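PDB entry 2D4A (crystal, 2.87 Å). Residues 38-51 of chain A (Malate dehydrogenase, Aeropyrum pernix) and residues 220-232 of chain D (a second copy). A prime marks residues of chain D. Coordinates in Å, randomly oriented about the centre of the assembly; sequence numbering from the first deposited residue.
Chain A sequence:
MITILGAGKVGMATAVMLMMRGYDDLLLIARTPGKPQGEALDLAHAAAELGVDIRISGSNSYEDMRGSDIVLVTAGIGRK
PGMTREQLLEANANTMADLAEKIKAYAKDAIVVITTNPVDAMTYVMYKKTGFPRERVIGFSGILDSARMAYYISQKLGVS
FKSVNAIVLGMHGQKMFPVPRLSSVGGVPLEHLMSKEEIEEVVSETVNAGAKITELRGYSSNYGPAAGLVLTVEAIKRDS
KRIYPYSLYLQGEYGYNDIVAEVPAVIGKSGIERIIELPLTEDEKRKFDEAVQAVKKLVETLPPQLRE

Chain A 38-51: GEALDLAHAAAELG
Chain D, residues 220-232: SSNYGPAAGLVLT

How do the two segments lie against each other? Residues 38-50 of chain A are helical, and Gly51 leaves the helix with phi 76° and psi 28°, a positive phi that favours glycine. In chain D, Ser220′ and Ser221′ are extended (psi 152° and 135°), Asn222′ takes the N-cap position at phi -136°, psi -32°, and a helix runs from Tyr223′ through Thr232′. The helices run nearly parallel, crossing at -16° with axes 7.8 Å apart at closest approach. The register pairs Leu43 with Tyr223′ (CA to CA 5.7 Å), Ala46 with Gly224′ (CA to CA 4.4 Å) and Glu49 with Gly228′ (CA to CA 6.3 Å).

What does Asp42 do at the start of the chain D helix? Its CA-to-CB bond points toward chain D, and chi1 -175° (t) with chi2 29° presents the carboxylate to backbone amides that the first turn leaves without helical partners. Asp42 OD2 accepts from Asn222′ N at 2.9 Å and from Tyr223′ N at 2.8 Å, both nearly straight; Asp42 OD1 accepts from Gly224′ N at 3.2 Å and from Ser221′ OG at 2.8 Å, the serine being in t. The Asn222′ side chain, at chi1 68° (p) and chi2 -44°, makes no capping bond.

Why does Tyr223′ settle where it does? With chi1 -48° (m) and chi2 -55°, its side chain enters a hollow among Glu39, Asp42, Leu43 and Ala46. Leu43, in t,p, lays CD1 over one ring face, 4.1 Å from Tyr223′ CD2, while Ala46 CB meets Tyr223′ CB at 4.0 Å. Beyond the ring, Tyr223′ OH donates to Glu39 OE1 at 2.6 Å. Glu39 leaves its backbone sideways, but chi1 -153° (t), chi2 107° and chi3 -146° bring its end nearer; the position of OE1 is less certain.

How is the C-terminal half packed? Ala46 CB touches Ala227′ CB at 3.6 Å, small side chains that suit the close backbones. Glu49, at chi1 -52° (m), chi2 174° (t) and chi3 85°, sits among Gly224′, Ala227′, Gly228′ and Leu231′. Glu49 OE2 lies 2.5 Å from Gly224′ O, and Glu49 OE1 lies 3.2 Å from Gly228′ CA; a CB on Gly228′ would clash with that OE1. Leu50, in m,t, starts sideways yet brings CD2 within 4.4 Å of Val230′ CB (valine in t) and 4.3 Å of Leu231′ CD2. Leu231′, also m,t, carries CD1 to 3.0 Å from Glu49 O.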

# COMPACT_ATOMS: atom_id res chain seq x y z
N GLY A 38 1.69 -27.08 5.15
CA GLY A 38 1.49 -26.43 6.43
C GLY A 38 1.94 -24.99 6.45
O GLY A 38 1.32 -24.13 7.08
N GLU A 39 3.02 -24.70 5.74
CA GLU A 39 3.51 -23.34 5.74
C GLU A 39 2.53 -22.42 4.99
O GLU A 39 2.25 -21.29 5.42
CB GLU A 39 4.92 -23.30 5.14
CG GLU A 39 5.72 -22.14 5.68
CD GLU A 39 6.81 -22.54 6.66
OE1 GLU A 39 7.06 -21.75 7.59
OE2 GLU A 39 7.44 -23.60 6.49
N ALA A 40 2.01 -22.92 3.87
CA ALA A 40 1.05 -22.19 3.05
C ALA A 40 -0.25 -21.99 3.82
O ALA A 40 -0.98 -21.02 3.59
CB ALA A 40 0.77 -22.98 1.76
N LEU A 41 -0.53 -22.90 4.74
CA LEU A 41 -1.74 -22.82 5.56
C LEU A 41 -1.60 -21.71 6.60
O LEU A 41 -2.53 -20.95 6.83
CB LEU A 41 -2.01 -24.17 6.24
CG LEU A 41 -3.26 -24.27 7.12
CD1 LEU A 41 -4.49 -23.95 6.31
CD2 LEU A 41 -3.37 -25.68 7.69
N ASP A 42 -0.43 -21.61 7.22
CA ASP A 42 -0.21 -20.57 8.21
C ASP A 42 -0.22 -19.24 7.47
O ASP A 42 -0.79 -18.26 7.94
CB ASP A 42 1.14 -20.79 8.92
CG ASP A 42 1.38 -19.80 10.07
OD1 ASP A 42 0.40 -19.33 10.68
OD2 ASP A 42 2.56 -19.52 10.38
N LEU A 43 0.40 -19.21 6.30
CA LEU A 43 0.45 -17.99 5.51
C LEU A 43 -0.94 -17.58 5.03
O LEU A 43 -1.30 -16.40 5.08
CB LEU A 43 1.39 -18.20 4.32
CG LEU A 43 1.91 -16.97 3.57
CD1 LEU A 43 2.80 -16.12 4.48
CD2 LEU A 43 2.68 -17.45 2.37
N ALA A 44 -1.73 -18.55 4.59
CA ALA A 44 -3.09 -18.30 4.11
C ALA A 44 -3.98 -17.69 5.22
O ALA A 44 -4.78 -16.81 4.94
CB ALA A 44 -3.71 -19.59 3.59
N HIS A 45 -3.83 -18.18 6.45
CA HIS A 45 -4.59 -17.68 7.59
C HIS A 45 -4.23 -16.23 7.85
O HIS A 45 -5.07 -15.42 8.25
CB HIS A 45 -4.29 -18.48 8.87
CG HIS A 45 -4.80 -19.89 8.85
ND1 HIS A 45 -5.93 -20.27 8.16
CD2 HIS A 45 -4.34 -21.01 9.46
CE1 HIS A 45 -6.15 -21.56 8.35
NE2 HIS A 45 -5.20 -22.03 9.14
N ALA A 46 -2.96 -15.90 7.62
CA ALA A 46 -2.47 -14.55 7.81
C ALA A 46 -3.06 -13.66 6.70
O ALA A 46 -3.41 -12.51 6.95
CB ALA A 46 -0.95 -14.52 7.76
N ALA A 47 -3.16 -14.19 5.49
CA ALA A 47 -3.71 -13.42 4.38
C ALA A 47 -5.15 -13.03 4.65
O ALA A 47 -5.61 -11.97 4.22
CB ALA A 47 -3.62 -14.21 3.09
N ALA A 48 -5.87 -13.91 5.34
CA ALA A 48 -7.27 -13.69 5.68
C ALA A 48 -7.45 -12.58 6.72
O ALA A 48 -8.45 -11.86 6.68
CB ALA A 48 -7.89 -15.01 6.18
N GLU A 49 -6.50 -12.43 7.65
CA GLU A 49 -6.57 -11.38 8.67
C GLU A 49 -6.29 -10.03 8.02
O GLU A 49 -6.85 -9.01 8.40
CB GLU A 49 -5.53 -11.57 9.77
CG GLU A 49 -5.50 -12.94 10.43
CD GLU A 49 -4.34 -13.08 11.41
OE1 GLU A 49 -4.48 -12.67 12.58
OE2 GLU A 49 -3.28 -13.59 11.01
N LEU A 50 -5.39 -10.04 7.04
CA LEU A 50 -5.03 -8.81 6.35
C LEU A 50 -5.99 -8.48 5.23
O LEU A 50 -6.01 -7.35 4.73
CB LEU A 50 -3.62 -8.93 5.79
CG LEU A 50 -2.52 -8.98 6.85
CD1 LEU A 50 -1.18 -9.16 6.16
CD2 LEU A 50 -2.52 -7.70 7.69
N GLY A 51 -6.78 -9.46 4.82
CA GLY A 51 -7.74 -9.24 3.75
C GLY A 51 -7.11 -9.20 2.37
O GLY A 51 -7.61 -8.50 1.49
N SER D 220 5.06 -24.41 15.39
CA SER D 220 3.74 -23.90 15.67
C SER D 220 3.54 -22.59 14.91
O SER D 220 4.49 -21.87 14.60
CB SER D 220 3.57 -23.67 17.17
OG SER D 220 4.30 -22.54 17.60
N SER D 221 2.29 -22.30 14.59
CA SER D 221 1.90 -21.10 13.85
C SER D 221 2.70 -19.84 14.17
O SER D 221 2.95 -19.54 15.34
CB SER D 221 0.41 -20.85 14.09
OG SER D 221 -0.01 -19.66 13.47
N ASN D 222 3.12 -19.10 13.15
CA ASN D 222 3.86 -17.86 13.40
C ASN D 222 3.41 -16.68 12.54
O ASN D 222 3.45 -15.53 13.00
CB ASN D 222 5.38 -18.07 13.29
CG ASN D 222 5.84 -18.37 11.87
OD1 ASN D 222 5.22 -19.17 11.17
ND2 ASN D 222 6.95 -17.77 11.47
N TYR D 223 2.95 -16.94 11.31
CA TYR D 223 2.51 -15.85 10.43
C TYR D 223 1.13 -15.31 10.86
O TYR D 223 0.88 -14.11 10.80
CB TYR D 223 2.44 -16.30 8.96
CG TYR D 223 3.67 -17.05 8.45
CD1 TYR D 223 4.96 -16.49 8.55
CD2 TYR D 223 3.54 -18.31 7.86
CE1 TYR D 223 6.09 -17.19 8.07
CE2 TYR D 223 4.65 -19.00 7.39
CZ TYR D 223 5.92 -18.45 7.50
OH TYR D 223 6.99 -19.18 7.04
N GLY D 224 0.24 -16.21 11.30
CA GLY D 224 -1.08 -15.81 11.74
C GLY D 224 -1.00 -14.80 12.88
O GLY D 224 -1.55 -13.70 12.78
N PRO D 225 -0.32 -15.16 13.99
CA PRO D 225 -0.19 -14.24 15.13
C PRO D 225 0.38 -12.91 14.63
O PRO D 225 -0.17 -11.84 14.90
CB PRO D 225 0.78 -14.97 16.05
CG PRO D 225 0.50 -16.39 15.79
CD PRO D 225 0.34 -16.45 14.29
N ALA D 226 1.48 -13.00 13.89
CA ALA D 226 2.17 -11.84 13.33
C ALA D 226 1.25 -10.91 12.56
O ALA D 226 1.20 -9.71 12.83
CB ALA D 226 3.31 -12.31 12.43
N ALA D 227 0.52 -11.46 11.59
CA ALA D 227 -0.42 -10.66 10.78
C ALA D 227 -1.46 -10.00 11.67
O ALA D 227 -1.91 -8.88 11.41
CB ALA D 227 -1.10 -11.55 9.74
N GLY D 228 -1.86 -10.71 12.73
CA GLY D 228 -2.85 -10.19 13.65
C GLY D 228 -2.29 -9.04 14.46
O GLY D 228 -3.02 -8.15 14.89
N LEU D 229 -0.97 -9.07 14.68
CA LEU D 229 -0.32 -8.01 15.44
C LEU D 229 -0.26 -6.74 14.57
O LEU D 229 -0.36 -5.63 15.08
CB LEU D 229 1.08 -8.46 15.92
CG LEU D 229 1.11 -9.36 17.18
CD1 LEU D 229 2.51 -9.87 17.50
CD2 LEU D 229 0.59 -8.55 18.36
N VAL D 230 -0.14 -6.91 13.25
CA VAL D 230 -0.10 -5.75 12.37
C VAL D 230 -1.44 -5.02 12.52
O VAL D 230 -1.48 -3.80 12.72
CB VAL D 230 0.12 -6.15 10.88
CG1 VAL D 230 0.06 -4.93 9.97
CG2 VAL D 230 1.47 -6.83 10.73
N LEU D 231 -2.55 -5.76 12.44
CA LEU D 231 -3.87 -5.17 12.59
C LEU D 231 -4.03 -4.43 13.92
O LEU D 231 -4.52 -3.29 13.96
CB LEU D 231 -4.96 -6.23 12.48
CG LEU D 231 -5.16 -6.77 11.07
CD1 LEU D 231 -6.33 -7.73 11.05
CD2 LEU D 231 -5.40 -5.61 10.13
N THR D 232 -3.61 -5.08 15.00
CA THR D 232 -3.70 -4.51 16.34
C THR D 232 -2.92 -3.20 16.44
O THR D 232 -3.40 -2.23 17.03
CB THR D 232 -3.18 -5.51 17.39
OG1 THR D 232 -3.96 -6.71 17.33
CG2 THR D 232 -3.26 -4.92 18.79